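Local coordinates for cell divisionFtsK/SpoIIIE (Thermomonospora curvata, PDB 4NH0), which forms the cytoplasmic ATPase motor of the ESX (type VII) secretion system, which exports proteins including EsxA and EsxB, with weak intrinsic ATPase activity, at residues G635-P640 and D857-L862; V385-H390 and P414-L419. All blocks are in the same frame, centred on the assembly; numbering follows the deposited sequence.

Contact 1: residues G635-P640 and D857-L862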
ATOM      1  N   GLY A 635      -5.911   1.745  -7.275  1.00 81.09           N
ATOM      2  CA  GLY A 635      -5.543   1.008  -8.469  1.00 67.75           C
ATOM      3  C   GLY A 635      -6.706   0.604  -9.350  1.00 74.80           C
ATOM      4  O   GLY A 635      -7.718   1.298  -9.423  1.00 74.83           O
ATOM      5  N   LEU A 636      -6.552  -0.530 -10.025  1.00 88.10           N
ATOM      6  CA  LEU A 636      -7.570  -1.030 -10.939  1.00 83.03           C
ATOM      7  C   LEU A 636      -7.857  -2.505 -10.682  1.00 84.87           C
ATOM      8  O   LEU A 636      -6.992  -3.355 -10.875  1.00 75.72           O
ATOM      9  CB  LEU A 636      -7.132  -0.825 -12.389  1.00 76.35           C
ATOM     10  CG  LEU A 636      -8.174  -1.129 -13.465  1.00 79.07           C
ATOM     11  CD1 LEU A 636      -9.329  -0.144 -13.378  1.00 87.25           C
ATOM     12  CD2 LEU A 636      -7.543  -1.101 -14.846  1.00 83.87           C
ATOM     13  N   VAL A 637      -9.077  -2.799 -10.245  1.00 87.86           N
ATOM     14  CA  VAL A 637      -9.475  -4.169  -9.943  1.00 80.04           C
ATOM     15  C   VAL A 637     -10.008  -4.866 -11.189  1.00 87.85           C
ATOM     16  O   VAL A 637     -10.758  -4.276 -11.963  1.00 88.63           O
ATOM     17  CB  VAL A 637     -10.548  -4.209  -8.839  1.00 73.46           C
ATOM     18  CG1 VAL A 637     -10.893  -5.644  -8.475  1.00 87.30           C
ATOM     19  CG2 VAL A 637     -10.067  -3.457  -7.617  1.00 89.47           C
ATOM     20  N   ASP A 638      -9.616  -6.121 -11.379  1.00 83.42           N
ATOM     21  CA  ASP A 638     -10.075  -6.896 -12.523  1.00 94.74           C
ATOM     22  C   ASP A 638     -11.273  -7.764 -12.154  1.00 97.02           C
ATOM     23  O   ASP A 638     -11.173  -8.651 -11.306  1.00 90.62           O
ATOM     24  CB  ASP A 638      -8.942  -7.768 -13.069  1.00 94.48           C
ATOM     25  CG  ASP A 638      -9.226  -8.289 -14.466  1.00 98.28           C
ATOM     26  OD1 ASP A 638     -10.358  -8.102 -14.960  1.00103.32           O
ATOM     27  OD2 ASP A 638      -8.315  -8.891 -15.073  1.00 96.71           O
ATOM     28  N   ARG A 639     -12.406  -7.498 -12.796  1.00 97.79           N
ATOM     29  CA  ARG A 639     -13.599  -8.321 -12.634  1.00 94.80           C
ATOM     30  C   ARG A 639     -14.007  -8.929 -13.970  1.00 86.56           C
ATOM     31  O   ARG A 639     -14.935  -8.446 -14.618  1.00 95.49           O
ATOM     32  CB  ARG A 639     -14.755  -7.501 -12.055  1.00 95.84           C
ATOM     33  CG  ARG A 639     -14.616  -7.183 -10.577  1.00 94.14           C
ATOM     34  CD  ARG A 639     -15.815  -7.700  -9.795  1.00100.03           C
ATOM     35  NE  ARG A 639     -16.560  -6.635  -9.130  1.00100.95           N
ATOM     36  CZ  ARG A 639     -17.505  -6.844  -8.219  1.00115.31           C
ATOM     37  NH1 ARG A 639     -17.821  -8.080  -7.859  1.00123.54           N
ATOM     38  NH2 ARG A 639     -18.135  -5.817  -7.664  1.00121.20           N
ATOM     39  N   PRO A 640     -13.316 -10.002 -14.384  1.00 91.30           N
ATOM     40  CA  PRO A 640     -13.526 -10.615 -15.699  1.00 90.39           C
ATOM     41  C   PRO A 640     -14.913 -11.228 -15.857  1.00 87.08           C
ATOM     42  O   PRO A 640     -15.466 -11.207 -16.957  1.00 87.05           O
ATOM     43  CB  PRO A 640     -12.446 -11.699 -15.755  1.00 86.48           C
ATOM     44  CG  PRO A 640     -12.184 -12.037 -14.331  1.00 87.54           C
ATOM     45  CD  PRO A 640     -12.333 -10.748 -13.579  1.00102.38           C
ATOM     46  N   ASP A 857     -12.278  -8.362  -1.643  1.00100.93           N
ATOM     47  CA  ASP A 857     -13.358  -9.223  -2.108  1.00 89.17           C
ATOM     48  C   ASP A 857     -12.801 -10.496  -2.729  1.00 95.45           C
ATOM     49  O   ASP A 857     -13.533 -11.461  -2.950  1.00 98.47           O
ATOM     50  CB  ASP A 857     -14.248  -8.488  -3.113  1.00 91.76           C
ATOM     51  CG  ASP A 857     -14.485  -7.039  -2.735  1.00 96.69           C
ATOM     52  OD1 ASP A 857     -14.978  -6.790  -1.616  1.00119.96           O
ATOM     53  OD2 ASP A 857     -14.195  -6.151  -3.563  1.00 83.37           O
ATOM     54  N   GLY A 858     -11.500 -10.488  -3.002  1.00104.84           N
ATOM     55  CA  GLY A 858     -10.821 -11.657  -3.529  1.00 96.83           C
ATOM     56  C   GLY A 858     -10.527 -11.570  -5.012  1.00 91.77           C
ATOM     57  O   GLY A 858     -10.582 -12.575  -5.718  1.00 91.64           O
ATOM     58  N   TYR A 859     -10.206 -10.371  -5.489  1.00 87.31           N
ATOM     59  CA  TYR A 859      -9.964 -10.158  -6.912  1.00 88.01           C
ATOM     60  C   TYR A 859      -8.576  -9.585  -7.176  1.00 89.34           C
ATOM     61  O   TYR A 859      -8.026  -8.858  -6.350  1.00101.19           O
ATOM     62  CB  TYR A 859     -11.031  -9.232  -7.496  1.00 90.05           C
ATOM     63  CG  TYR A 859     -12.426  -9.806  -7.431  1.00 90.23           C
ATOM     64  CD1 TYR A 859     -12.643 -11.168  -7.576  1.00117.80           C
ATOM     65  CD2 TYR A 859     -13.524  -8.989  -7.201  1.00110.33           C
ATOM     66  CE1 TYR A 859     -13.915 -11.701  -7.509  1.00124.63           C
ATOM     67  CE2 TYR A 859     -14.799  -9.514  -7.129  1.00117.04           C
ATOM     68  CZ  TYR A 859     -14.989 -10.868  -7.286  1.00107.98           C
ATOM     69  OH  TYR A 859     -16.258 -11.393  -7.218  1.00104.62           O
ATOM     70  N   HIS A 860      -8.016  -9.917  -8.335  1.00 90.57           N
ATOM     71  CA  HIS A 860      -6.713  -9.401  -8.730  1.00 86.35           C
ATOM     72  C   HIS A 860      -6.808  -7.934  -9.120  1.00 79.86           C
ATOM     73  O   HIS A 860      -7.715  -7.536  -9.848  1.00 75.19           O
ATOM     74  CB  HIS A 860      -6.139 -10.213  -9.893  1.00 85.23           C
ATOM     75  CG  HIS A 860      -5.784 -11.620  -9.532  1.00 72.65           C
ATOM     76  ND1 HIS A 860      -4.737 -11.932  -8.691  1.00 94.23           N
ATOM     77  CD2 HIS A 860      -6.335 -12.801  -9.900  1.00 78.26           C
ATOM     78  CE1 HIS A 860      -4.659 -13.243  -8.555  1.00 94.16           C
ATOM     79  NE2 HIS A 860      -5.617 -13.793  -9.279  1.00 90.24           N
ATOM     80  N   PHE A 861      -5.869  -7.132  -8.632  1.00 75.86           N
ATOM     81  CA  PHE A 861      -5.813  -5.727  -9.007  1.00 85.81           C
ATOM     82  C   PHE A 861      -4.378  -5.302  -9.273  1.00 80.55           C
ATOM     83  O   PHE A 861      -3.437  -6.039  -8.983  1.00 84.95           O
ATOM     84  CB  PHE A 861      -6.439  -4.846  -7.922  1.00 91.75           C
ATOM     85  CG  PHE A 861      -5.583  -4.678  -6.697  1.00 92.29           C
ATOM     86  CD1 PHE A 861      -4.742  -3.586  -6.567  1.00 75.56           C
ATOM     87  CD2 PHE A 861      -5.632  -5.603  -5.670  1.00 91.65           C
ATOM     88  CE1 PHE A 861      -3.958  -3.427  -5.443  1.00 62.12           C
ATOM     89  CE2 PHE A 861      -4.852  -5.444  -4.541  1.00 81.00           C
ATOM     90  CZ  PHE A 861      -4.013  -4.356  -4.430  1.00 67.15           C
ATOM     91  N   LEU A 862      -4.219  -4.105  -9.824  1.00 71.03           N
ATOM     92  CA  LEU A 862      -2.903  -3.572 -10.138  1.00 75.44           C
ATOM     93  C   LEU A 862      -2.786  -2.140  -9.633  1.00 82.22           C
ATOM     94  O   LEU A 862      -3.509  -1.254 -10.088  1.00 80.97           O
ATOM     95  CB  LEU A 862      -2.645  -3.639 -11.643  1.00 79.80           C
ATOM     96  CG  LEU A 862      -1.261  -3.232 -12.144  1.00 76.88           C
ATOM     97  CD1 LEU A 862      -0.188  -4.070 -11.477  1.00 83.63           C
ATOM     98  CD2 LEU A 862      -1.189  -3.381 -13.653  1.00 86.74           C
TER
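Val637 and Phe861 face each other in an antiparallel strand pairing within the second FtsK domain, strand 631-639 lying beside 860-863. Their CA atoms are 4.1 Å apart, a non-hydrogen-bonded pair, and Val637 CG2 rests on Phe861 CB at 3.9 Å. Next to it Leu636 and Leu862 form the hydrogen-bonded pair, Leu636 N to Leu862 O and Leu862 N to Leu636 O both 3.1 Å. A straighter bond follows at Asp638 N, 2.8 Å from His860 O with 167° at the hydrogen. The two strands belong to the antiparallel part of the mixed sheet of this P-loop NTPase domain, where 644-651 continues the pairing beyond 631-639. Gly858 and Tyr859, both opposite Thr855, make a G1 beta bulge. From there Tyr859 reaches Val637 CG1 with its CB and offers CE2 to Arg639 CD at 3.4 Å. The bend at chi2 (-123°) sets Arg639 CD against the ring; NH1 also comes to 3.4 Å from Tyr859 CE2, the guanidinium and ring planes 38° apart. An alanine in place of Arg639 would probably leave that side of the Tyr859 ring without its neighbour and the ring freer to turn. Asp638 OD2 turns to Arg375 in a salt bridge.

Contact 2: residues V385-H390 and P414-L419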
ATOM      1  N   VAL A 385     -24.264 -16.077 -18.457  1.00 87.63           N
ATOM      2  CA  VAL A 385     -25.187 -15.540 -17.466  1.00 82.10           C
ATOM      3  C   VAL A 385     -25.747 -14.193 -17.913  1.00 79.15           C
ATOM      4  O   VAL A 385     -26.920 -13.898 -17.694  1.00 91.17           O
ATOM      5  CB  VAL A 385     -24.502 -15.379 -16.094  1.00 68.70           C
ATOM      6  CG1 VAL A 385     -25.491 -14.867 -15.058  1.00 82.34           C
ATOM      7  CG2 VAL A 385     -23.900 -16.700 -15.647  1.00 77.90           C
ATOM      8  N   ARG A 386     -24.908 -13.377 -18.542  1.00 76.96           N
ATOM      9  CA  ARG A 386     -25.354 -12.078 -19.030  1.00 73.51           C
ATOM     10  C   ARG A 386     -26.476 -12.249 -20.039  1.00 85.89           C
ATOM     11  O   ARG A 386     -27.512 -11.594 -19.948  1.00 89.02           O
ATOM     12  CB  ARG A 386     -24.204 -11.298 -19.667  1.00 70.65           C
ATOM     13  CG  ARG A 386     -24.652  -9.990 -20.301  1.00 71.38           C
ATOM     14  CD  ARG A 386     -23.518  -9.291 -21.026  1.00 73.32           C
ATOM     15  NE  ARG A 386     -23.401  -9.735 -22.411  1.00 78.85           N
ATOM     16  CZ  ARG A 386     -24.158  -9.280 -23.405  1.00 80.56           C
ATOM     17  NH1 ARG A 386     -25.091  -8.369 -23.168  1.00 87.61           N
ATOM     18  NH2 ARG A 386     -23.983  -9.738 -24.637  1.00 80.38           N
ATOM     19  N   ARG A 387     -26.265 -13.143 -20.998  1.00 92.66           N
ATOM     20  CA  ARG A 387     -27.256 -13.388 -22.033  1.00 94.71           C
ATOM     21  C   ARG A 387     -28.571 -13.945 -21.471  1.00 97.38           C
ATOM     22  O   ARG A 387     -29.637 -13.624 -21.985  1.00 94.61           O
ATOM     23  CB  ARG A 387     -26.697 -14.337 -23.094  1.00 86.80           C
ATOM     24  CG  ARG A 387     -25.604 -13.732 -23.957  1.00 76.44           C
ATOM     25  CD  ARG A 387     -25.097 -14.733 -24.978  1.00 63.46           C
ATOM     26  NE  ARG A 387     -25.474 -14.365 -26.337  1.00 65.04           N
ATOM     27  CZ  ARG A 387     -24.747 -13.572 -27.114  1.00 64.73           C
ATOM     28  NH1 ARG A 387     -23.611 -13.063 -26.658  1.00 72.65           N
ATOM     29  NH2 ARG A 387     -25.154 -13.282 -28.339  1.00 66.22           N
ATOM     30  N   GLN A 388     -28.465 -14.808 -20.465  1.00 94.34           N
ATOM     31  CA  GLN A 388     -29.611 -15.396 -19.793  1.00 95.34           C
ATOM     32  C   GLN A 388     -30.477 -14.419 -19.033  1.00100.38           C
ATOM     33  O   GLN A 388     -31.676 -14.357 -19.227  1.00109.04           O
ATOM     34  CB  GLN A 388     -29.070 -16.348 -18.750  1.00 20.00           C
ATOM     35  CG  GLN A 388     -29.677 -17.723 -18.734  1.00 20.00           C
ATOM     36  CD  GLN A 388     -28.896 -18.656 -17.837  1.00 20.00           C
ATOM     37  OE1 GLN A 388     -28.132 -18.212 -16.994  1.00 20.00           O
ATOM     38  NE2 GLN A 388     -29.084 -19.952 -18.016  1.00 20.00           N
ATOM     39  N   GLU A 389     -29.841 -13.605 -18.208  1.00107.16           N
ATOM     40  CA  GLU A 389     -30.513 -12.550 -17.460  1.00113.85           C
ATOM     41  C   GLU A 389     -31.088 -11.497 -18.395  1.00110.65           C
ATOM     42  O   GLU A 389     -32.077 -10.851 -18.067  1.00136.30           O
ATOM     43  CB  GLU A 389     -29.564 -11.897 -16.460  1.00111.18           C
ATOM     44  CG  GLU A 389     -29.851 -12.255 -14.999  1.00120.84           C
ATOM     45  CD  GLU A 389     -31.077 -11.541 -14.445  1.00136.86           C
ATOM     46  OE1 GLU A 389     -31.320 -10.372 -14.817  1.00136.54           O
ATOM     47  OE2 GLU A 389     -31.804 -12.160 -13.640  1.00137.16           O
ATOM     48  N   HIS A 390     -30.465 -11.330 -19.557  1.00101.79           N
ATOM     49  CA  HIS A 390     -31.000 -10.445 -20.585  1.00 98.68           C
ATOM     50  C   HIS A 390     -32.330 -11.001 -21.084  1.00101.24           C
ATOM     51  O   HIS A 390     -33.272 -10.250 -21.325  1.00110.70           O
ATOM     52  CB  HIS A 390     -30.007 -10.296 -21.742  1.00 94.05           C
ATOM     53  CG  HIS A 390     -30.325  -9.165 -22.678  1.00 83.02           C
ATOM     54  ND1 HIS A 390     -31.576  -8.599 -22.784  1.00 92.33           N
ATOM     55  CD2 HIS A 390     -29.535  -8.495 -23.553  1.00 92.28           C
ATOM     56  CE1 HIS A 390     -31.547  -7.635 -23.679  1.00101.42           C
ATOM     57  NE2 HIS A 390     -30.323  -7.547 -24.165  1.00 90.37           N
ATOM     58  N   PRO A 414     -32.903  -3.913 -28.080  1.00112.85           N
ATOM     59  CA  PRO A 414     -31.539  -3.825 -28.603  1.00102.67           C
ATOM     60  C   PRO A 414     -31.194  -5.079 -29.388  1.00104.32           C
ATOM     61  O   PRO A 414     -31.661  -6.161 -29.030  1.00103.90           O
ATOM     62  CB  PRO A 414     -30.684  -3.706 -27.340  1.00105.00           C
ATOM     63  CG  PRO A 414     -31.486  -4.394 -26.291  1.00100.97           C
ATOM     64  CD  PRO A 414     -32.922  -4.088 -26.618  1.00104.54           C
ATOM     65  N   PRO A 415     -30.409  -4.939 -30.463  1.00103.71           N
ATOM     66  CA  PRO A 415     -29.971  -6.127 -31.196  1.00 97.37           C
ATOM     67  C   PRO A 415     -29.091  -7.015 -30.327  1.00 92.50           C
ATOM     68  O   PRO A 415     -28.149  -6.520 -29.710  1.00 98.59           O
ATOM     69  CB  PRO A 415     -29.175  -5.547 -32.370  1.00 95.93           C
ATOM     70  CG  PRO A 415     -29.661  -4.142 -32.509  1.00102.56           C
ATOM     71  CD  PRO A 415     -29.979  -3.693 -31.117  1.00102.97           C
ATOM     72  N   MET A 416     -29.408  -8.302 -30.261  1.00 89.01           N
ATOM     73  CA  MET A 416     -28.539  -9.254 -29.584  1.00 83.26           C
ATOM     74  C   MET A 416     -28.071 -10.303 -30.578  1.00 88.45           C
ATOM     75  O   MET A 416     -28.814 -11.223 -30.919  1.00 94.37           O
ATOM     76  CB  MET A 416     -29.246  -9.912 -28.401  1.00 84.08           C
ATOM     77  CG  MET A 416     -28.325 -10.783 -27.561  1.00 87.14           C
ATOM     78  SD  MET A 416     -29.147 -11.535 -26.148  1.00119.03           S
ATOM     79  CE  MET A 416     -30.459 -12.434 -26.967  1.00106.46           C
ATOM     80  N   PRO A 417     -26.827 -10.161 -31.051  1.00 82.36           N
ATOM     81  CA  PRO A 417     -26.234 -11.019 -32.079  1.00 77.49           C
ATOM     82  C   PRO A 417     -25.909 -12.410 -31.558  1.00 72.68           C
ATOM     83  O   PRO A 417     -25.632 -12.565 -30.372  1.00 73.36           O
ATOM     84  CB  PRO A 417     -24.954 -10.271 -32.449  1.00 75.02           C
ATOM     85  CG  PRO A 417     -24.576  -9.569 -31.201  1.00 76.20           C
ATOM     86  CD  PRO A 417     -25.870  -9.151 -30.565  1.00 81.45           C
ATOM     87  N   THR A 418     -25.948 -13.410 -32.432  1.00 72.19           N
ATOM     88  CA  THR A 418     -25.499 -14.742 -32.061  1.00 74.85           C
ATOM     89  C   THR A 418     -23.990 -14.714 -31.875  1.00 65.49           C
ATOM     90  O   THR A 418     -23.291 -13.968 -32.559  1.00 62.86           O
ATOM     91  CB  THR A 418     -25.871 -15.799 -33.114  1.00 68.15           C
ATOM     92  OG1 THR A 418     -25.341 -15.414 -34.387  1.00 83.10           O
ATOM     93  CG2 THR A 418     -27.378 -15.938 -33.222  1.00 76.59           C
ATOM     94  N   LEU A 419     -23.489 -15.517 -30.946  1.00 58.43           N
ATOM     95  CA  LEU A 419     -22.061 -15.534 -30.666  1.00 51.77           C
ATOM     96  C   LEU A 419     -21.405 -16.794 -31.210  1.00 65.17           C
ATOM     97  O   LEU A 419     -21.794 -17.907 -30.864  1.00 65.16           O
ATOM     98  CB  LEU A 419     -21.809 -15.419 -29.163  1.00 67.57           C
ATOM     99  CG  LEU A 419     -20.343 -15.243 -28.771  1.00 64.19           C
ATOM    100  CD1 LEU A 419     -19.782 -13.991 -29.416  1.00 53.45           C
ATOM    101  CD2 LEU A 419     -20.191 -15.184 -27.261  1.00 62.00           C
TER
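His390 and Arg387, one helical turn apart on helix 371-394, carry the contact with the segment 414-419 that leads into strand 418-424. The apolar and sulfur contacts gather round His390. Its ring meets Pro414 CG at the edge, 4.0 Å from NE2, and Met416 SD comes to 4.0 Å from CD2. That sulfur lies obliquely to the ring, 4.5 Å from its centroid and 34° off the normal. Met416 CB points toward the helix, and with CG anti to the backbone N (chi1 -173°) and SD extended beyond it (chi2 179°), the sulfur reaches the His390 ring. Tyr403 of helix 400-410 meets that ring edge-to-face and also touches Met416.

Arg387 makes the second group of contacts, flat group against aliphatic carbon. Leu419 CB sits over one face of the guanidinium, offset toward the rim and 3.9 Å from Arg387 NH1, with the two side chains crossing at about a right angle. Polar partners beyond the two segments hold this guanidinium: NH1 forms a salt bridge with Glu383, one turn earlier on the same helix, and NE donates to Leu450 O. A buried arginine gripped at two nitrogens probably has its rotation largely fixed. The arrangement joins helix 371-394 to the start of a parallel strand in the alpha/beta P-loop NTPase core of the first FtsK domain.

In the fold
Both segments of contact 2 come earlier in the chain than those of contact 1, and the two contacts belong to successive FtsK domains, the first and the second. Their centres are 25 Å apart and their nearest atoms about 9 Å, so they do not touch. A bridge between the domains nevertheless runs close by: Arg375, on the helix that carries 385-390, pairs with Asp638 of contact 1. Only contact 1 lies near a nucleotide: the Leu862 side chain is about 4 Å from bound ATP, and Phe861 about 4 Å, between side chains, from the ATP-binding Thr863, two residues further along the same strand. Contact 2 is remote from the nucleotide sites and belongs to the packing of its own domain.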